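Local coordinates for genome polyprotein (Rhinovirus C, PDB 6KU8) that probably cleaves the viral polyprotein as a chymotrypsin-like 3C cysteine protease, here with the inhibitor rupintrivir bound in its substrate groove, at residues K25-M30 / N108-P113; D72-L77 / N133-L138; R137-N142 / G174-R179. All blocks are in the same frame, centred on the assembly; numbering follows the deposited sequence.

Contact 1: K25-M30 / N108-P113. With AG7 (4-{2-(4-fluoro-benzyl)-6-methyl-5-[(5-methyl-isoxazole-3-carbonyl)-amino]-4-oxo-heptanoylamino}-5-(2-oxo-pyrrolidin-3-yl)-pentanoic acid ethyl ester), chain B.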
loop_
_atom_site.group_PDB
_atom_site.type_symbol
_atom_site.label_atom_id
_atom_site.label_comp_id
_atom_site.label_asym_id
_atom_site.label_seq_id
_atom_site.Cartn_x
_atom_site.Cartn_y
_atom_site.Cartn_z
ATOM N N LYS A 25 -15.066 1.410 -4.997
ATOM C CA LYS A 25 -14.816 1.675 -3.583
ATOM C C LYS A 25 -14.172 3.038 -3.335
ATOM O O LYS A 25 -13.809 3.337 -2.190
ATOM C CB LYS A 25 -13.937 0.575 -2.979
ATOM C CG LYS A 25 -14.471 -0.840 -3.194
ATOM C CD LYS A 25 -15.984 -0.848 -3.333
ATOM C CE LYS A 25 -16.628 -1.866 -2.416
ATOM N NZ LYS A 25 -16.591 -1.380 -1.011
ATOM N N GLY A 26 -14.022 3.860 -4.365
ATOM C CA GLY A 26 -13.434 5.175 -4.217
ATOM C C GLY A 26 -12.018 5.250 -4.756
ATOM O O GLY A 26 -11.566 4.412 -5.542
ATOM N N GLU A 27 -11.307 6.284 -4.306
ATOM C CA GLU A 27 -9.948 6.573 -4.740
ATOM C C GLU A 27 -8.943 5.972 -3.764
ATOM O O GLU A 27 -9.076 6.123 -2.550
ATOM C CB GLU A 27 -9.710 8.081 -4.842
ATOM C CG GLU A 27 -10.253 8.734 -6.092
ATOM C CD GLU A 27 -9.801 10.180 -6.223
ATOM O OE1 GLU A 27 -9.347 10.776 -5.216
ATOM O OE2 GLU A 27 -9.879 10.705 -7.349
ATOM N N PHE A 28 -7.936 5.302 -4.310
ATOM C CA PHE A 28 -6.868 4.693 -3.531
ATOM C C PHE A 28 -5.539 5.140 -4.107
ATOM O O PHE A 28 -5.456 5.555 -5.269
ATOM C CB PHE A 28 -6.927 3.158 -3.554
ATOM C CG PHE A 28 -8.203 2.590 -3.010
ATOM C CD1 PHE A 28 -9.356 2.571 -3.785
ATOM C CD2 PHE A 28 -8.251 2.078 -1.719
ATOM C CE1 PHE A 28 -10.541 2.058 -3.273
ATOM C CE2 PHE A 28 -9.422 1.551 -1.208
ATOM C CZ PHE A 28 -10.567 1.544 -1.973
ATOM N N ASN A 29 -4.495 5.035 -3.285
ATOM C CA ASN A 29 -3.129 5.176 -3.769
ATOM C C ASN A 29 -2.637 3.821 -4.254
ATOM O O ASN A 29 -2.809 2.812 -3.565
ATOM C CB ASN A 29 -2.186 5.713 -2.694
ATOM C CG ASN A 29 -0.778 5.887 -3.210
ATOM O OD1 ASN A 29 -0.544 6.625 -4.159
ATOM N ND2 ASN A 29 0.171 5.205 -2.586
ATOM N N MET A 30 -2.027 3.810 -5.437
ATOM C CA MET A 30 -1.408 2.631 -6.014
ATOM C C MET A 30 0.104 2.819 -6.015
ATOM O O MET A 30 0.607 3.853 -6.475
ATOM C CB MET A 30 -1.915 2.386 -7.439
ATOM C CG MET A 30 -1.364 1.091 -8.088
ATOM S SD MET A 30 -1.624 1.037 -9.893
ATOM C CE MET A 30 -0.187 1.964 -10.451
ATOM N N ASN A 108 -1.395 10.428 -2.362
ATOM C CA ASN A 108 -1.786 11.534 -3.233
ATOM C C ASN A 108 -3.140 11.217 -3.833
ATOM O O ASN A 108 -3.246 10.408 -4.753
ATOM C CB ASN A 108 -0.786 11.803 -4.342
ATOM C CG ASN A 108 -1.156 13.036 -5.120
ATOM O OD1 ASN A 108 -1.591 14.026 -4.528
ATOM N ND2 ASN A 108 -1.044 12.980 -6.439
ATOM N N VAL A 109 -4.155 11.924 -3.355
ATOM C CA VAL A 109 -5.532 11.553 -3.604
ATOM C C VAL A 109 -6.338 12.838 -3.457
ATOM O O VAL A 109 -5.838 13.837 -2.933
ATOM C CB VAL A 109 -5.883 10.408 -2.613
ATOM C CG1 VAL A 109 -6.887 10.770 -1.546
ATOM C CG2 VAL A 109 -6.130 9.086 -3.345
ATOM N N THR A 110 -7.552 12.859 -4.017
ATOM C CA THR A 110 -8.277 14.131 -4.098
ATOM C C THR A 110 -8.488 14.739 -2.712
ATOM O O THR A 110 -8.343 15.957 -2.528
ATOM C CB THR A 110 -9.628 13.956 -4.802
ATOM O OG1 THR A 110 -9.437 13.371 -6.096
ATOM C CG2 THR A 110 -10.312 15.325 -4.965
ATOM N N LYS A 111 -8.835 13.907 -1.730
ATOM C CA LYS A 111 -9.060 14.382 -0.365
ATOM C C LYS A 111 -7.762 14.719 0.345
ATOM O O LYS A 111 -7.758 15.550 1.259
ATOM C CB LYS A 111 -9.793 13.317 0.460
ATOM C CG LYS A 111 -11.279 13.181 0.170
ATOM C CD LYS A 111 -11.729 11.738 0.362
ATOM C CE LYS A 111 -13.234 11.642 0.585
ATOM N NZ LYS A 111 -13.706 10.245 0.389
ATOM N N PHE A 112 -6.665 14.067 -0.031
ATOM C CA PHE A 112 -5.387 14.193 0.667
ATOM C C PHE A 112 -4.310 14.374 -0.383
ATOM O O PHE A 112 -3.562 13.443 -0.705
ATOM C CB PHE A 112 -5.117 12.975 1.546
ATOM C CG PHE A 112 -6.192 12.741 2.538
ATOM C CD1 PHE A 112 -7.112 11.720 2.353
ATOM C CD2 PHE A 112 -6.317 13.588 3.636
ATOM C CE1 PHE A 112 -8.125 11.516 3.279
ATOM C CE2 PHE A 112 -7.327 13.399 4.561
ATOM C CZ PHE A 112 -8.233 12.370 4.381
ATOM N N PRO A 113 -4.224 15.562 -0.962
ATOM C CA PRO A 113 -3.304 15.759 -2.077
ATOM C C PRO A 113 -1.876 15.953 -1.567
ATOM O O PRO A 113 -1.626 16.748 -0.652
ATOM C CB PRO A 113 -3.877 17.000 -2.768
ATOM C CG PRO A 113 -4.501 17.789 -1.624
ATOM C CD PRO A 113 -5.109 16.722 -0.741
HETATM C C01 AG7 B . -11.786 -0.246 7.971
HETATM C C02 AG7 B . -12.213 -0.644 6.569
HETATM O O03 AG7 B . -10.860 0.462 8.246
HETATM C C04 AG7 B . -11.149 -0.454 5.496
HETATM C C05 AG7 B . -11.664 -1.294 4.340
HETATM C C06 AG7 B . -11.345 -2.780 4.561
HETATM C C07 AG7 B . -10.053 -3.172 4.878
HETATM C C08 AG7 B . -9.761 -4.510 5.080
HETATM C C09 AG7 B . -10.759 -5.472 4.972
HETATM C C10 AG7 B . -12.054 -5.086 4.656
HETATM C C11 AG7 B . -12.348 -3.743 4.451
HETATM N N12 AG7 B . -9.870 1.783 5.011
HETATM C C13 AG7 B . -9.984 3.241 4.829
HETATM C C14 AG7 B . -9.041 3.818 5.872
HETATM C C15 AG7 B . -9.673 3.674 7.308
HETATM C C16 AG7 B . -8.844 4.616 8.323
HETATM N N17 AG7 B . -9.699 5.182 9.160
HETATM O O18 AG7 B . -7.668 4.759 8.313
HETATM C C19 AG7 B . -9.739 3.860 3.447
HETATM C C20 AG7 B . -10.161 2.895 2.329
HETATM C C21 AG7 B . -11.526 3.465 2.017
HETATM O O22 AG7 B . -12.599 2.636 1.703
HETATM O O23 AG7 B . -11.654 4.638 2.092
HETATM C C47 AG7 B . -11.105 1.049 5.228
HETATM O O48 AG7 B . -12.121 1.657 5.215
HETATM C C50 AG7 B . -13.771 3.368 1.507
HETATM C C53 AG7 B . -14.792 2.462 0.822
HETATM C C57 AG7 B . -12.712 -0.876 8.996
HETATM N N58 AG7 B . -12.187 -0.676 10.291
HETATM C C59 AG7 B . -12.390 -1.700 11.256
HETATM O O60 AG7 B . -12.952 -2.737 11.090
HETATM C C78 AG7 B . -14.086 -0.205 8.970
HETATM C C81 AG7 B . -15.127 -0.930 9.833
HETATM F F1 AG7 B . -10.461 -6.793 5.179
HETATM C C82 AG7 B . -13.944 1.253 9.422
HETATM C C83 AG7 B . -11.111 4.734 8.822
HETATM C C84 AG7 B . -10.946 4.099 7.363
HETATM C C1 AG7 B . -11.804 -1.254 12.542
HETATM O O HOH W 1 -9.873 11.162 -2.516
HETATM O O HOH W 2 -1.465 8.590 -5.826
#
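The E27 carboxylate meets T110 across the gap, with both T110 donors converging on OE1. T110 N approaches OE1 nearly head-on at 3.0 Å, while T110 OG1 reaches the same oxygen at 2.7 Å from the syn side, 16° out of the carboxylate plane. In T110, OG1 stands beside its own backbone N (chi1 -56°), and this sets the two donors together. The other flat group, the F28 ring, takes K25 CB at its edge and in its plane; C20 of the inhibitor approaches the ring obliquely, 3.9 Å from F28 CE2.

Nearer the strand, V109 CG2 packs 4.0 Å from E27 CB and also touches the F28 backbone. The E27 chain, extended beyond CG (chi2 -171°), crosses the T110 side chain at about a right angle. One water donates to E27 OE1 and accepts from K111 N; a second donates to both N29 OD1, at 2.7 Å, and N108 O. The amide end of N29 is tied to G151 O, beside the probable nucleophile C150.

Strand 26-34 of the first barrel is thereby joined to the 108-113 loop of the second sheet. With two protein donors and a water on OE1, the negative charge is well solvated by the fold, which would be expected to keep E27 ionised even in this partly buried position.

Contact 2: D72-L77 / N133-L138. With AG7 (4-{2-(4-fluoro-benzyl)-6-methyl-5-[(5-methyl-isoxazole-3-carbonyl)-amino]-4-oxo-heptanoylamino}-5-(2-oxo-pyrrolidin-3-yl)-pentanoic acid ethyl ester), chain B.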
loop_
_atom_site.group_PDB
_atom_site.type_symbol
_atom_site.label_atom_id
_atom_site.label_comp_id
_atom_site.label_asym_id
_atom_site.label_seq_id
_atom_site.Cartn_x
_atom_site.Cartn_y
_atom_site.Cartn_z
ATOM N N ASP A 72 -6.144 -13.242 4.284
ATOM C CA ASP A 72 -5.818 -12.044 3.518
ATOM C C ASP A 72 -4.703 -11.240 4.170
ATOM O O ASP A 72 -4.714 -11.000 5.377
ATOM C CB ASP A 72 -7.054 -11.163 3.393
ATOM C CG ASP A 72 -7.995 -11.640 2.328
ATOM O OD1 ASP A 72 -7.502 -12.010 1.247
ATOM O OD2 ASP A 72 -9.221 -11.632 2.569
ATOM N N THR A 73 -3.738 -10.812 3.360
ATOM C CA THR A 73 -2.809 -9.777 3.790
ATOM C C THR A 73 -3.354 -8.372 3.544
ATOM O O THR A 73 -2.765 -7.403 4.036
ATOM C CB THR A 73 -1.463 -9.903 3.063
ATOM O OG1 THR A 73 -1.652 -9.603 1.670
ATOM C CG2 THR A 73 -0.880 -11.296 3.219
ATOM N N GLU A 74 -4.438 -8.235 2.781
ATOM C CA GLU A 74 -5.004 -6.972 2.303
ATOM C C GLU A 74 -4.161 -6.392 1.168
ATOM O O GLU A 74 -4.455 -5.277 0.693
ATOM C CB GLU A 74 -5.132 -5.914 3.414
ATOM C CG GLU A 74 -6.535 -5.432 3.737
ATOM C CD GLU A 74 -7.515 -5.472 2.562
ATOM O OE1 GLU A 74 -8.126 -6.527 2.342
ATOM O OE2 GLU A 74 -7.714 -4.442 1.894
ATOM N N ILE A 75 -3.123 -7.092 0.724
ATOM C CA ILE A 75 -2.313 -6.674 -0.409
ATOM C C ILE A 75 -2.701 -7.476 -1.642
ATOM O O ILE A 75 -2.703 -8.715 -1.623
ATOM C CB ILE A 75 -0.814 -6.831 -0.119
ATOM C CG1 ILE A 75 -0.369 -5.800 0.914
ATOM C CG2 ILE A 75 -0.024 -6.695 -1.410
ATOM C CD1 ILE A 75 0.933 -6.122 1.522
ATOM N N THR A 76 -2.995 -6.765 -2.725
ATOM C CA THR A 76 -3.194 -7.353 -4.037
ATOM C C THR A 76 -2.131 -6.809 -4.979
ATOM O O THR A 76 -1.870 -5.600 -4.986
ATOM C CB THR A 76 -4.595 -7.035 -4.555
ATOM O OG1 THR A 76 -5.553 -7.766 -3.781
ATOM C CG2 THR A 76 -4.722 -7.400 -6.016
ATOM N N LEU A 77 -1.491 -7.709 -5.738
ATOM C CA LEU A 77 -0.552 -7.329 -6.786
ATOM C C LEU A 77 -1.303 -7.207 -8.101
ATOM O O LEU A 77 -2.090 -8.094 -8.452
ATOM C CB LEU A 77 0.572 -8.365 -6.944
ATOM C CG LEU A 77 1.434 -8.815 -5.758
ATOM C CD1 LEU A 77 2.632 -9.613 -6.243
ATOM C CD2 LEU A 77 1.892 -7.630 -4.929
ATOM N N ASN A 133 -13.340 -9.052 8.153
ATOM C CA ASN A 133 -12.453 -9.939 7.409
ATOM C C ASN A 133 -11.120 -10.097 8.136
ATOM O O ASN A 133 -10.398 -9.105 8.332
ATOM C CB ASN A 133 -12.228 -9.410 5.993
ATOM C CG ASN A 133 -11.551 -10.426 5.102
ATOM O OD1 ASN A 133 -11.965 -11.576 5.051
ATOM N ND2 ASN A 133 -10.481 -10.022 4.432
ATOM N N PRO A 134 -10.759 -11.309 8.554
ATOM C CA PRO A 134 -9.437 -11.519 9.162
ATOM C C PRO A 134 -8.314 -11.088 8.223
ATOM O O PRO A 134 -8.296 -11.439 7.040
ATOM C CB PRO A 134 -9.407 -13.029 9.432
ATOM C CG PRO A 134 -10.856 -13.444 9.488
ATOM C CD PRO A 134 -11.569 -12.542 8.518
ATOM N N THR A 135 -7.376 -10.315 8.761
ATOM C CA THR A 135 -6.286 -9.750 7.976
ATOM C C THR A 135 -4.992 -9.947 8.750
ATOM O O THR A 135 -4.907 -9.540 9.911
ATOM C CB THR A 135 -6.533 -8.258 7.692
ATOM O OG1 THR A 135 -7.848 -8.079 7.138
ATOM C CG2 THR A 135 -5.500 -7.718 6.719
ATOM N N CYS A 136 -3.991 -10.567 8.125
ATOM C CA CYS A 136 -2.773 -10.938 8.835
ATOM C C CYS A 136 -1.630 -9.963 8.543
ATOM O O CYS A 136 -1.727 -9.079 7.692
ATOM C CB CYS A 136 -2.358 -12.365 8.455
ATOM S SG CYS A 136 -1.841 -12.508 6.733
ATOM N N ARG A 137 -0.530 -10.139 9.279
ATOM C CA ARG A 137 0.730 -9.449 8.994
ATOM C C ARG A 137 0.571 -7.930 8.968
ATOM O O ARG A 137 1.195 -7.239 8.159
ATOM C CB ARG A 137 1.333 -9.942 7.682
ATOM C CG ARG A 137 1.617 -11.458 7.663
ATOM C CD ARG A 137 2.219 -11.905 6.341
ATOM N NE ARG A 137 2.585 -13.317 6.369
ATOM C CZ ARG A 137 2.856 -14.054 5.296
ATOM N NH1 ARG A 137 2.824 -13.515 4.085
ATOM N NH2 ARG A 137 3.149 -15.344 5.442
ATOM N N LEU A 138 -0.257 -7.401 9.865
ATOM C CA LEU A 138 -0.457 -5.960 9.958
ATOM C C LEU A 138 0.609 -5.321 10.836
ATOM O O LEU A 138 1.051 -5.914 11.825
ATOM C CB LEU A 138 -1.839 -5.644 10.527
ATOM C CG LEU A 138 -2.986 -5.923 9.560
ATOM C CD1 LEU A 138 -4.299 -5.760 10.313
ATOM C CD2 LEU A 138 -2.894 -4.978 8.361
HETATM C C01 AG7 B . -11.786 -0.246 7.971
HETATM C C02 AG7 B . -12.213 -0.644 6.569
HETATM O O03 AG7 B . -10.860 0.462 8.246
HETATM C C04 AG7 B . -11.149 -0.454 5.496
HETATM C C05 AG7 B . -11.664 -1.294 4.340
HETATM C C06 AG7 B . -11.345 -2.780 4.561
HETATM C C07 AG7 B . -10.053 -3.172 4.878
HETATM C C08 AG7 B . -9.761 -4.510 5.080
HETATM C C09 AG7 B . -10.759 -5.472 4.972
HETATM C C10 AG7 B . -12.054 -5.086 4.656
HETATM C C11 AG7 B . -12.348 -3.743 4.451
HETATM N N12 AG7 B . -9.870 1.783 5.011
HETATM C C13 AG7 B . -9.984 3.241 4.829
HETATM C C14 AG7 B . -9.041 3.818 5.872
HETATM C C15 AG7 B . -9.673 3.674 7.308
HETATM C C16 AG7 B . -8.844 4.616 8.323
HETATM N N17 AG7 B . -9.699 5.182 9.160
HETATM O O18 AG7 B . -7.668 4.759 8.313
HETATM C C19 AG7 B . -9.739 3.860 3.447
HETATM C C20 AG7 B . -10.161 2.895 2.329
HETATM C C21 AG7 B . -11.526 3.465 2.017
HETATM O O22 AG7 B . -12.599 2.636 1.703
HETATM O O23 AG7 B . -11.654 4.638 2.092
HETATM C C47 AG7 B . -11.105 1.049 5.228
HETATM O O48 AG7 B . -12.121 1.657 5.215
HETATM C C50 AG7 B . -13.771 3.368 1.507
HETATM C C53 AG7 B . -14.792 2.462 0.822
HETATM C C57 AG7 B . -12.712 -0.876 8.996
HETATM N N58 AG7 B . -12.187 -0.676 10.291
HETATM C C59 AG7 B . -12.390 -1.700 11.256
HETATM O O60 AG7 B . -12.952 -2.737 11.090
HETATM C C78 AG7 B . -14.086 -0.205 8.970
HETATM C C81 AG7 B . -15.127 -0.930 9.833
HETATM F F1 AG7 B . -10.461 -6.793 5.179
HETATM C C82 AG7 B . -13.944 1.253 9.422
HETATM C C83 AG7 B . -11.111 4.734 8.822
HETATM C C84 AG7 B . -10.946 4.099 7.363
HETATM C C1 AG7 B . -11.804 -1.254 12.542
HETATM O O HOH W 3 -8.782 -13.486 5.471
HETATM O O HOH W 4 -0.582 -7.568 5.724
HETATM O O HOH W 5 -8.710 -8.008 4.759
#
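E74, N133 and T135 line the S2 pocket of the 3C protease, filled here by the fluorobenzyl group of the inhibitor, with D72 in the second shell behind N133. N133 CB lies 3.3 Å from the fluorine F1, and E74 CD comes within 3.5 Å of the ring carbon C08: E74 lies against the ring while N133 and T135 meet the fluorine at its tip. D72 holds the amide of N133: ND2 donates to D72 OD2 at 2.8 Å, almost straight (169°). The donor lies to the anti side of the carboxylate, and the two side chains cross at about a right angle with their planes 56° apart. With CG anti to the backbone N (chi1 -168°), the N133 side chain reaches across to D72. ND2 also donates to a water that in turn donates to E74 OE1 and sits close to T135 OG1.

E74 OE2 is bonded to H43 ND1, which fits the third position of the Cys-His-Glu triad proposed for C150, H43 and E74, as in the 3C proteases of other rhinoviruses and of poliovirus. Just before it, T73 forms an ST turn, its OG1 accepting from I75 N at 3.1 Å and also linked to L65 O, as the chain turns its corner at E74.

The backbones join too: C136 N donates to D72 O at 2.9 Å. Apolar packing completes the contact, with T135 CG2 3.8 Å from E74 CB, and T73 CG2 beside the C136 sulphur. A further water accepts from D72 N and donates to P134 O, bridging the two backbones.

Contact 3: R137-N142 / G174-R179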
loop_
_atom_site.group_PDB
_atom_site.type_symbol
_atom_site.label_atom_id
_atom_site.label_comp_id
_atom_site.label_asym_id
_atom_site.label_seq_id
_atom_site.Cartn_x
_atom_site.Cartn_y
_atom_site.Cartn_z
ATOM N N ARG A 137 -0.530 -10.139 9.279
ATOM C CA ARG A 137 0.730 -9.449 8.994
ATOM C C ARG A 137 0.571 -7.930 8.968
ATOM O O ARG A 137 1.195 -7.239 8.159
ATOM C CB ARG A 137 1.333 -9.942 7.682
ATOM C CG ARG A 137 1.617 -11.458 7.663
ATOM C CD ARG A 137 2.219 -11.905 6.341
ATOM N NE ARG A 137 2.585 -13.317 6.369
ATOM C CZ ARG A 137 2.856 -14.054 5.296
ATOM N NH1 ARG A 137 2.824 -13.515 4.085
ATOM N NH2 ARG A 137 3.149 -15.344 5.442
ATOM N N LEU A 138 -0.257 -7.401 9.865
ATOM C CA LEU A 138 -0.457 -5.960 9.958
ATOM C C LEU A 138 0.609 -5.321 10.836
ATOM O O LEU A 138 1.051 -5.914 11.825
ATOM C CB LEU A 138 -1.839 -5.644 10.527
ATOM C CG LEU A 138 -2.986 -5.923 9.560
ATOM C CD1 LEU A 138 -4.299 -5.760 10.313
ATOM C CD2 LEU A 138 -2.894 -4.978 8.361
ATOM N N LEU A 139 1.023 -4.110 10.455
ATOM C CA LEU A 139 1.811 -3.218 11.296
ATOM C C LEU A 139 0.875 -2.116 11.802
ATOM O O LEU A 139 -0.001 -1.661 11.062
ATOM C CB LEU A 139 2.987 -2.619 10.511
ATOM C CG LEU A 139 3.852 -3.580 9.682
ATOM C CD1 LEU A 139 4.954 -2.841 8.905
ATOM C CD2 LEU A 139 4.426 -4.656 10.587
ATOM N N LYS A 140 1.025 -1.715 13.070
ATOM C CA LYS A 140 0.115 -0.739 13.664
ATOM C C LYS A 140 0.862 0.535 14.033
ATOM O O LYS A 140 2.023 0.491 14.454
ATOM C CB LYS A 140 -0.591 -1.304 14.907
ATOM C CG LYS A 140 -1.730 -0.397 15.440
ATOM C CD LYS A 140 -1.526 0.088 16.867
ATOM C CE LYS A 140 -0.082 0.159 17.274
ATOM N NZ LYS A 140 0.081 0.335 18.751
ATOM N N TYR A 141 0.192 1.684 13.855
ATOM C CA TYR A 141 0.769 2.963 14.241
ATOM C C TYR A 141 -0.276 3.773 14.998
ATOM O O TYR A 141 -1.466 3.742 14.662
ATOM C CB TYR A 141 1.315 3.758 13.019
ATOM C CG TYR A 141 0.709 3.337 11.685
ATOM C CD1 TYR A 141 -0.256 4.108 11.053
ATOM C CD2 TYR A 141 1.106 2.160 11.069
ATOM C CE1 TYR A 141 -0.817 3.706 9.835
ATOM C CE2 TYR A 141 0.551 1.748 9.873
ATOM C CZ TYR A 141 -0.406 2.522 9.261
ATOM O OH TYR A 141 -0.944 2.111 8.066
ATOM N N ASN A 142 0.175 4.480 16.037
ATOM C CA ASN A 142 -0.707 5.309 16.864
ATOM C C ASN A 142 -0.895 6.665 16.187
ATOM O O ASN A 142 -0.326 7.681 16.583
ATOM C CB ASN A 142 -0.141 5.464 18.272
ATOM C CG ASN A 142 -0.008 4.129 18.998
ATOM O OD1 ASN A 142 -0.888 3.269 18.903
ATOM N ND2 ASN A 142 1.092 3.946 19.717
ATOM N N GLY A 174 -1.328 -1.048 8.744
ATOM C CA GLY A 174 -0.698 -1.171 7.438
ATOM C C GLY A 174 -0.413 -2.637 7.136
ATOM O O GLY A 174 -0.024 -3.390 8.027
ATOM N N ALA A 175 -0.618 -3.022 5.882
ATOM C CA ALA A 175 -0.236 -4.359 5.440
ATOM C C ALA A 175 1.274 -4.387 5.213
ATOM O O ALA A 175 1.796 -3.610 4.409
ATOM C CB ALA A 175 -0.985 -4.737 4.158
ATOM N N ALA A 176 1.977 -5.271 5.915
ATOM C CA ALA A 176 3.427 -5.317 5.782
ATOM C C ALA A 176 3.823 -5.615 4.340
ATOM O O ALA A 176 3.273 -6.521 3.700
ATOM C CB ALA A 176 4.031 -6.359 6.723
ATOM N N LEU A 177 4.746 -4.818 3.812
ATOM C CA LEU A 177 5.388 -5.123 2.535
ATOM C C LEU A 177 6.621 -5.975 2.831
ATOM O O LEU A 177 7.490 -5.558 3.602
ATOM C CB LEU A 177 5.772 -3.845 1.788
ATOM C CG LEU A 177 4.613 -2.991 1.268
ATOM C CD1 LEU A 177 5.131 -1.618 0.871
ATOM C CD2 LEU A 177 3.923 -3.677 0.086
ATOM N N LEU A 178 6.673 -7.184 2.269
ATOM C CA LEU A 178 7.800 -8.083 2.481
ATOM C C LEU A 178 8.425 -8.435 1.137
ATOM O O LEU A 178 7.720 -8.702 0.158
ATOM C CB LEU A 178 7.366 -9.344 3.238
ATOM C CG LEU A 178 6.679 -9.072 4.577
ATOM C CD1 LEU A 178 5.994 -10.336 5.104
ATOM C CD2 LEU A 178 7.675 -8.516 5.598
ATOM N N ARG A 179 9.757 -8.414 1.082
ATOM C CA ARG A 179 10.418 -8.478 -0.219
ATOM C C ARG A 179 10.062 -9.748 -0.981
ATOM O O ARG A 179 10.002 -9.728 -2.215
ATOM C CB ARG A 179 11.931 -8.373 -0.066
ATOM C CG ARG A 179 12.636 -8.004 -1.385
ATOM C CD ARG A 179 14.111 -7.764 -1.131
ATOM N NE ARG A 179 14.292 -6.795 -0.050
ATOM C CZ ARG A 179 15.426 -6.642 0.624
ATOM N NH1 ARG A 179 16.475 -7.415 0.338
ATOM N NH2 ARG A 179 15.506 -5.738 1.591
#
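L139 and G174 exchange the closest contacts, as a hydrogen-bonded antiparallel pair: L139 N donates to G174 O, and G174 N to L139 O, both at 2.7 Å. Two residues along, beyond the L138-A175 pair, A176 N donates to R137 O at 3.1 Å; R137, with a positive phi of 56°, turns the chain just before strand 138-141. L138 and A175 make the intervening non-hydrogen-bonded pair, where L138 CD2 comes back over G174 O at 3.3 Å.

Side chains add to the ladder. A176 CB packs 4.1 Å from L139 CG, and the R137 aliphatic chain meets L178. G174 N meets the Y141 ring obliquely, and Y141 OH is 3.4 Å from G174 CA. With no side chain on G174, the tyrosine hydroxyl can lie directly against its CA.

Outward from here, Y141 OH is hydrogen-bonded to H164 ND1, and H164 NE2 bonds the inhibitor: Y141 is thus a second-shell residue that probably helps to fix the rotation of a first-shell histidine. A175 and L138 both lean on V165, and A175 also touches I75 of the first barrel. R137 NH1 is held by Y181 OH.

Such strand pairing, with a tyrosine set behind the histidine of what is probably the S1 pocket, belongs to the second beta-barrel domain of the chymotrypsin-like 3C fold.

In the fold
The three contacts show how a two-domain protease builds its cleft from distant pieces of chain. Contacts 1 and 2 both touch the inhibitor but lie 20 Å apart between centres, with nearest atoms about 7 Å apart; each joins the first barrel to the second sheet. Contact 3 lies within that second sheet, 9 Å from contact 2 between centres, and the two share R137 and L138. They also pack directly: T73 O is 3.2 Å from A175 CB. Contact 3 does not touch the inhibitor, but its Y141 side chain is about 7 Å away from it. Contact 1, whose centre is 19 Å from that of contact 3, lies across the chain's centre from it.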